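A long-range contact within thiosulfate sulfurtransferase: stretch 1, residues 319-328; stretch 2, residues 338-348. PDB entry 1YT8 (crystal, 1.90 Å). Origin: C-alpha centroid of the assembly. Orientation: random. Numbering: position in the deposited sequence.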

ATOM      1  N   SER A 319       7.191   2.499  -6.512  1.00 14.34           N
ATOM      2  CA  SER A 319       6.373   2.908  -7.642  1.00 13.67           C
ATOM      3  C   SER A 319       7.153   3.042  -8.945  1.00 13.68           C
ATOM      4  O   SER A 319       6.564   3.104 -10.025  1.00 16.14           O
ATOM      5  CB  SER A 319       5.665   4.223  -7.303  1.00 14.83           C
ATOM      6  OG  SER A 319       4.893   4.060  -6.121  1.00 15.10           O
ATOM      7  N   VAL A 320       8.476   3.098  -8.843  1.00 14.09           N
ATOM      8  CA  VAL A 320       9.319   3.194 -10.024  1.00 12.47           C
ATOM      9  C   VAL A 320       9.666   1.771 -10.450  1.00 12.41           C
ATOM     10  O   VAL A 320      10.507   1.118  -9.833  1.00 12.87           O
ATOM     11  CB  VAL A 320      10.626   3.960  -9.726  1.00 14.07           C
ATOM     12  CG1 VAL A 320      11.537   3.931 -10.948  1.00 14.45           C
ATOM     13  CG2 VAL A 320      10.306   5.401  -9.333  1.00 11.55           C
ATOM     14  N   ARG A 321       8.998   1.286 -11.493  1.00 13.94           N
ATOM     15  CA  ARG A 321       9.254  -0.058 -11.995  1.00 14.64           C
ATOM     16  C   ARG A 321      10.658  -0.038 -12.594  1.00 14.47           C
ATOM     17  O   ARG A 321      10.983   0.841 -13.394  1.00 16.78           O
ATOM     18  CB  ARG A 321       8.217  -0.429 -13.061  1.00 11.87           C
ATOM     19  CG  ARG A 321       8.296  -1.870 -13.549  1.00 13.35           C
ATOM     20  CD  ARG A 321       8.142  -2.878 -12.408  1.00 14.95           C
ATOM     21  NE  ARG A 321       8.014  -4.238 -12.924  1.00 15.47           N
ATOM     22  CZ  ARG A 321       8.173  -5.342 -12.202  1.00 15.89           C
ATOM     23  NH1 ARG A 321       8.475  -5.263 -10.912  1.00 16.18           N
ATOM     24  NH2 ARG A 321       8.021  -6.532 -12.772  1.00 13.82           N
ATOM     25  N   GLY A 322      11.489  -0.998 -12.201  1.00 13.67           N
ATOM     26  CA  GLY A 322      12.852  -1.033 -12.701  1.00 13.54           C
ATOM     27  C   GLY A 322      13.832  -0.539 -11.648  1.00 14.02           C
ATOM     28  O   GLY A 322      15.050  -0.645 -11.824  1.00 15.53           O
ATOM     29  N   ALA A 323      13.300   0.003 -10.553  1.00 13.71           N
ATOM     30  CA  ALA A 323      14.118   0.511  -9.451  1.00 13.50           C
ATOM     31  C   ALA A 323      14.817  -0.619  -8.705  1.00 15.10           C
ATOM     32  O   ALA A 323      14.605  -1.795  -8.994  1.00 14.95           O
ATOM     33  CB  ALA A 323      13.262   1.315  -8.476  1.00 13.35           C
ATOM     34  N   ARG A 324      15.617  -0.227  -7.718  1.00 16.08           N
ATOM     35  CA  ARG A 324      16.425  -1.122  -6.899  1.00 18.11           C
ATOM     36  C   ARG A 324      15.932  -1.103  -5.447  1.00 16.33           C
ATOM     37  O   ARG A 324      15.650  -0.036  -4.913  1.00 16.06           O
ATOM     38  CB  ARG A 324      17.867  -0.608  -6.965  1.00 21.61           C
ATOM     39  CG  ARG A 324      18.943  -1.635  -6.942  1.00 25.65           C
ATOM     40  CD  ARG A 324      20.176  -1.135  -7.704  1.00 23.86           C
ATOM     41  NE  ARG A 324      20.653   0.198  -7.314  1.00 21.60           N
ATOM     42  CZ  ARG A 324      21.793   0.723  -7.762  1.00 23.24           C
ATOM     43  NH1 ARG A 324      22.548   0.028  -8.601  1.00 21.46           N
ATOM     44  NH2 ARG A 324      22.191   1.931  -7.378  1.00 22.78           N
ATOM     45  N   LEU A 325      15.838  -2.274  -4.815  1.00 14.93           N
ATOM     46  CA  LEU A 325      15.392  -2.372  -3.420  1.00 15.17           C
ATOM     47  C   LEU A 325      16.443  -3.010  -2.502  1.00 13.43           C
ATOM     48  O   LEU A 325      17.084  -3.987  -2.871  1.00 13.34           O
ATOM     49  CB  LEU A 325      14.105  -3.202  -3.317  1.00 18.45           C
ATOM     50  CG  LEU A 325      12.752  -2.597  -3.698  1.00 19.43           C
ATOM     51  CD1 LEU A 325      12.764  -2.092  -5.121  1.00 19.49           C
ATOM     52  CD2 LEU A 325      11.681  -3.660  -3.517  1.00 22.48           C
ATOM     53  N   VAL A 326      16.610  -2.450  -1.307  1.00 15.46           N
ATOM     54  CA  VAL A 326      17.554  -2.987  -0.323  1.00 14.81           C
ATOM     55  C   VAL A 326      16.747  -3.252   0.950  1.00 14.27           C
ATOM     56  O   VAL A 326      16.173  -2.333   1.530  1.00 14.81           O
ATOM     57  CB  VAL A 326      18.685  -1.991  -0.010  1.00 13.71           C
ATOM     58  CG1 VAL A 326      19.592  -2.561   1.071  1.00 14.83           C
ATOM     59  CG2 VAL A 326      19.485  -1.709  -1.268  1.00 16.30           C
ATOM     60  N   LEU A 327      16.704  -4.508   1.385  1.00 13.70           N
ATOM     61  CA  LEU A 327      15.908  -4.859   2.556  1.00 13.73           C
ATOM     62  C   LEU A 327      16.674  -5.043   3.859  1.00 16.05           C
ATOM     63  O   LEU A 327      17.747  -5.658   3.893  1.00 15.98           O
ATOM     64  CB  LEU A 327      15.087  -6.117   2.259  1.00 12.27           C
ATOM     65  CG  LEU A 327      14.223  -6.082   0.996  1.00 14.07           C
ATOM     66  CD1 LEU A 327      13.264  -7.272   1.012  1.00 12.27           C
ATOM     67  CD2 LEU A 327      13.436  -4.766   0.924  1.00 14.02           C
ATOM     68  N   VAL A 328      16.079  -4.524   4.931  1.00 16.22           N
ATOM     69  CA  VAL A 328      16.658  -4.579   6.268  1.00 15.87           C
ATOM     70  C   VAL A 328      15.860  -5.402   7.281  1.00 14.56           C
ATOM     71  O   VAL A 328      14.636  -5.327   7.334  1.00 15.28           O
ATOM     72  CB  VAL A 328      16.789  -3.150   6.865  1.00 15.59           C
ATOM     73  CG1 VAL A 328      17.393  -3.210   8.269  1.00 17.85           C
ATOM     74  CG2 VAL A 328      17.633  -2.275   5.949  1.00 16.50           C
TER
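Stretch 2, residues 338-348: SASWLAQMGWQ

Leu325, Leu327, Leu342 and Trp347 form the apolar centre of the contact. Stretch 2 opens with the last part of a helix, 338-344, which runs nearly antiparallel to strand 324-328. Their axes make an angle of 166° and approach to 9.8 Å. Leu342 points toward the strand. Leu342 CD1 lies 3.7 Å from Leu325 CD2 and 3.8 Å from Leu327 CD1. Leu327 CD1 also packs against the preceding turn of the helix, 3.8 Å from Ala339 CB and 3.8 Å from Ser338 CB. Val326 points away from the helix.

After Gln344 the chain leaves the helix. Gly346 takes a positive phi of 82°, and Trp347 and Gln348 are extended. Trp347 N bonds back to Leu342 O at 2.9 Å. The indole reaches stretch 1. Trp347 CE3 lies 3.6 Å from Leu325 CD1, and Trp347 CZ3 lies 4.2 Å from Ala323 CB. Val320 O meets the ring edge, 3.3 Å from Trp347 CZ3.

Arg321 brings its guanidinium over one face of the Trp347 indole, edge first, in a cation-pi contact; Arg321 CZ is 4.7 Å from the centroid of the five-membered ring. Arg321 NH2 and Arg321 NH1 both donate to Met345 O, at 2.9 Å and 3.1 Å. Leu325 N donates to Gln348 O at 3.0 Å. At the polar edge, one water links Ala323 O to Gln348 N, and another joins Arg324 NH1 to Gln348 NE2.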

ATOM      1  N   SER A 338      11.281 -12.003   2.023  1.00 13.80           N
ATOM      2  CA  SER A 338      10.597 -10.948   1.283  1.00 11.82           C
ATOM      3  C   SER A 338      11.323 -10.645  -0.022  1.00 11.87           C
ATOM      4  O   SER A 338      10.692 -10.435  -1.063  1.00 11.06           O
ATOM      5  CB  SER A 338      10.494  -9.678   2.136  1.00 11.31           C
ATOM      6  OG  SER A 338       9.683  -9.898   3.279  1.00 11.97           O
ATOM      7  N   ALA A 339      12.652 -10.618   0.037  1.00 13.39           N
ATOM      8  CA  ALA A 339      13.464 -10.353  -1.147  1.00 13.06           C
ATOM      9  C   ALA A 339      13.276 -11.453  -2.193  1.00 13.02           C
ATOM     10  O   ALA A 339      13.207 -11.172  -3.391  1.00 13.75           O
ATOM     11  CB  ALA A 339      14.937 -10.243  -0.760  1.00 12.43           C
ATOM     12  N   SER A 340      13.179 -12.704  -1.751  1.00 11.97           N
ATOM     13  CA  SER A 340      13.005 -13.799  -2.703  1.00 13.19           C
ATOM     14  C   SER A 340      11.723 -13.602  -3.514  1.00 11.13           C
ATOM     15  O   SER A 340      11.687 -13.899  -4.707  1.00 10.63           O
ATOM     16  CB  SER A 340      12.989 -15.164  -1.987  1.00 12.21           C
ATOM     17  OG  SER A 340      11.785 -15.400  -1.280  1.00 14.27           O
ATOM     18  N   TRP A 341      10.676 -13.089  -2.873  1.00 12.30           N
ATOM     19  CA  TRP A 341       9.416 -12.849  -3.569  1.00 10.37           C
ATOM     20  C   TRP A 341       9.518 -11.649  -4.514  1.00 10.53           C
ATOM     21  O   TRP A 341       9.028 -11.693  -5.644  1.00 11.42           O
ATOM     22  CB  TRP A 341       8.283 -12.648  -2.551  1.00 12.03           C
ATOM     23  CG  TRP A 341       7.904 -13.927  -1.862  1.00 13.06           C
ATOM     24  CD1 TRP A 341       7.871 -14.161  -0.515  1.00 11.89           C
ATOM     25  CD2 TRP A 341       7.540 -15.161  -2.494  1.00 12.35           C
ATOM     26  NE1 TRP A 341       7.511 -15.471  -0.271  1.00 12.87           N
ATOM     27  CE2 TRP A 341       7.301 -16.103  -1.469  1.00 13.92           C
ATOM     28  CE3 TRP A 341       7.393 -15.562  -3.832  1.00 13.62           C
ATOM     29  CZ2 TRP A 341       6.922 -17.426  -1.740  1.00 13.60           C
ATOM     30  CZ3 TRP A 341       7.018 -16.877  -4.102  1.00 14.95           C
ATOM     31  CH2 TRP A 341       6.787 -17.792  -3.059  1.00 15.37           C
ATOM     32  N   LEU A 342      10.159 -10.577  -4.055  1.00 12.72           N
ATOM     33  CA  LEU A 342      10.330  -9.385  -4.885  1.00 12.92           C
ATOM     34  C   LEU A 342      11.181  -9.717  -6.121  1.00 12.43           C
ATOM     35  O   LEU A 342      10.955  -9.186  -7.210  1.00 10.96           O
ATOM     36  CB  LEU A 342      10.982  -8.267  -4.055  1.00 11.88           C
ATOM     37  CG  LEU A 342      10.074  -7.702  -2.953  1.00 12.74           C
ATOM     38  CD1 LEU A 342      10.889  -6.933  -1.921  1.00 12.81           C
ATOM     39  CD2 LEU A 342       9.014  -6.816  -3.583  1.00 13.75           C
ATOM     40  N   ALA A 343      12.157 -10.605  -5.946  1.00 11.67           N
ATOM     41  CA  ALA A 343      13.019 -11.019  -7.049  1.00 10.55           C
ATOM     42  C   ALA A 343      12.188 -11.770  -8.090  1.00 11.82           C
ATOM     43  O   ALA A 343      12.350 -11.571  -9.298  1.00 11.86           O
ATOM     44  CB  ALA A 343      14.140 -11.916  -6.524  1.00 10.04           C
ATOM     45  N   GLN A 344      11.287 -12.623  -7.614  1.00 12.36           N
ATOM     46  CA  GLN A 344      10.431 -13.403  -8.495  1.00 12.40           C
ATOM     47  C   GLN A 344       9.420 -12.513  -9.205  1.00 11.22           C
ATOM     48  O   GLN A 344       8.886 -12.872 -10.256  1.00 12.43           O
ATOM     49  CB  GLN A 344       9.747 -14.518  -7.695  1.00 11.96           C
ATOM     50  CG  GLN A 344      10.744 -15.615  -7.293  1.00 14.14           C
ATOM     51  CD  GLN A 344      10.182 -16.640  -6.326  1.00 12.81           C
ATOM     52  OE1 GLN A 344       9.423 -17.529  -6.706  1.00 12.17           O
ATOM     53  NE2 GLN A 344      10.563 -16.520  -5.065  1.00 12.28           N
HETATM   54  N   MSE A 345       9.173 -11.339  -8.638  1.00 13.49           N
HETATM   55  CA  MSE A 345       8.263 -10.389  -9.255  1.00 11.78           C
HETATM   56  C   MSE A 345       9.060  -9.450 -10.160  1.00 12.35           C
HETATM   57  O   MSE A 345       8.588  -8.378 -10.542  1.00 12.61           O
HETATM   58  CB  MSE A 345       7.488  -9.604  -8.193  1.00 14.21           C
HETATM   59  CG  MSE A 345       6.363 -10.413  -7.561  1.00 14.61           C
HETATM   60 SE   MSE A 345       5.157  -9.330  -6.478  1.00 24.73          SE
HETATM   61  CE  MSE A 345       6.289  -9.099  -4.952  1.00 13.09           C
ATOM     62  N   GLY A 346      10.283  -9.873 -10.484  1.00 13.64           N
ATOM     63  CA  GLY A 346      11.147  -9.119 -11.380  1.00 14.66           C
ATOM     64  C   GLY A 346      11.952  -7.952 -10.844  1.00 14.28           C
ATOM     65  O   GLY A 346      12.574  -7.231 -11.626  1.00 14.14           O
ATOM     66  N   TRP A 347      11.961  -7.752  -9.530  1.00 13.35           N
ATOM     67  CA  TRP A 347      12.708  -6.636  -8.962  1.00 13.76           C
ATOM     68  C   TRP A 347      14.180  -6.940  -8.729  1.00 14.62           C
ATOM     69  O   TRP A 347      14.551  -8.078  -8.427  1.00 15.01           O
ATOM     70  CB  TRP A 347      12.113  -6.203  -7.616  1.00 14.83           C
ATOM     71  CG  TRP A 347      10.748  -5.607  -7.698  1.00 14.91           C
ATOM     72  CD1 TRP A 347       9.552  -6.254  -7.545  1.00 15.80           C
ATOM     73  CD2 TRP A 347      10.433  -4.241  -7.984  1.00 16.68           C
ATOM     74  NE1 TRP A 347       8.511  -5.373  -7.719  1.00 14.77           N
ATOM     75  CE2 TRP A 347       9.023  -4.130  -7.992  1.00 15.97           C
ATOM     76  CE3 TRP A 347      11.208  -3.099  -8.240  1.00 16.91           C
ATOM     77  CZ2 TRP A 347       8.369  -2.920  -8.247  1.00 15.80           C
ATOM     78  CZ3 TRP A 347      10.556  -1.895  -8.493  1.00 17.21           C
ATOM     79  CH2 TRP A 347       9.148  -1.817  -8.494  1.00 15.35           C
ATOM     80  N   GLN A 348      15.017  -5.918  -8.886  1.00 12.20           N
ATOM     81  CA  GLN A 348      16.430  -6.066  -8.581  1.00 14.35           C
ATOM     82  C   GLN A 348      16.392  -5.774  -7.089  1.00 14.97           C
ATOM     83  O   GLN A 348      16.026  -4.671  -6.666  1.00 16.53           O
ATOM     84  CB  GLN A 348      17.284  -5.024  -9.304  1.00 15.73           C
ATOM     85  CG  GLN A 348      18.696  -4.919  -8.734  1.00 18.66           C
ATOM     86  CD  GLN A 348      19.639  -4.133  -9.624  1.00 18.79           C
ATOM     87  OE1 GLN A 348      19.232  -3.190 -10.305  1.00 18.71           O
ATOM     88  NE2 GLN A 348      20.912  -4.511  -9.611  1.00 21.67           N
TER
HETATM   89  O   HOH W   1      13.800  -3.875 -10.575  1.00 14.13           O
HETATM   90  O   HOH W   2      23.084  -2.446  -9.990  1.00 25.72           O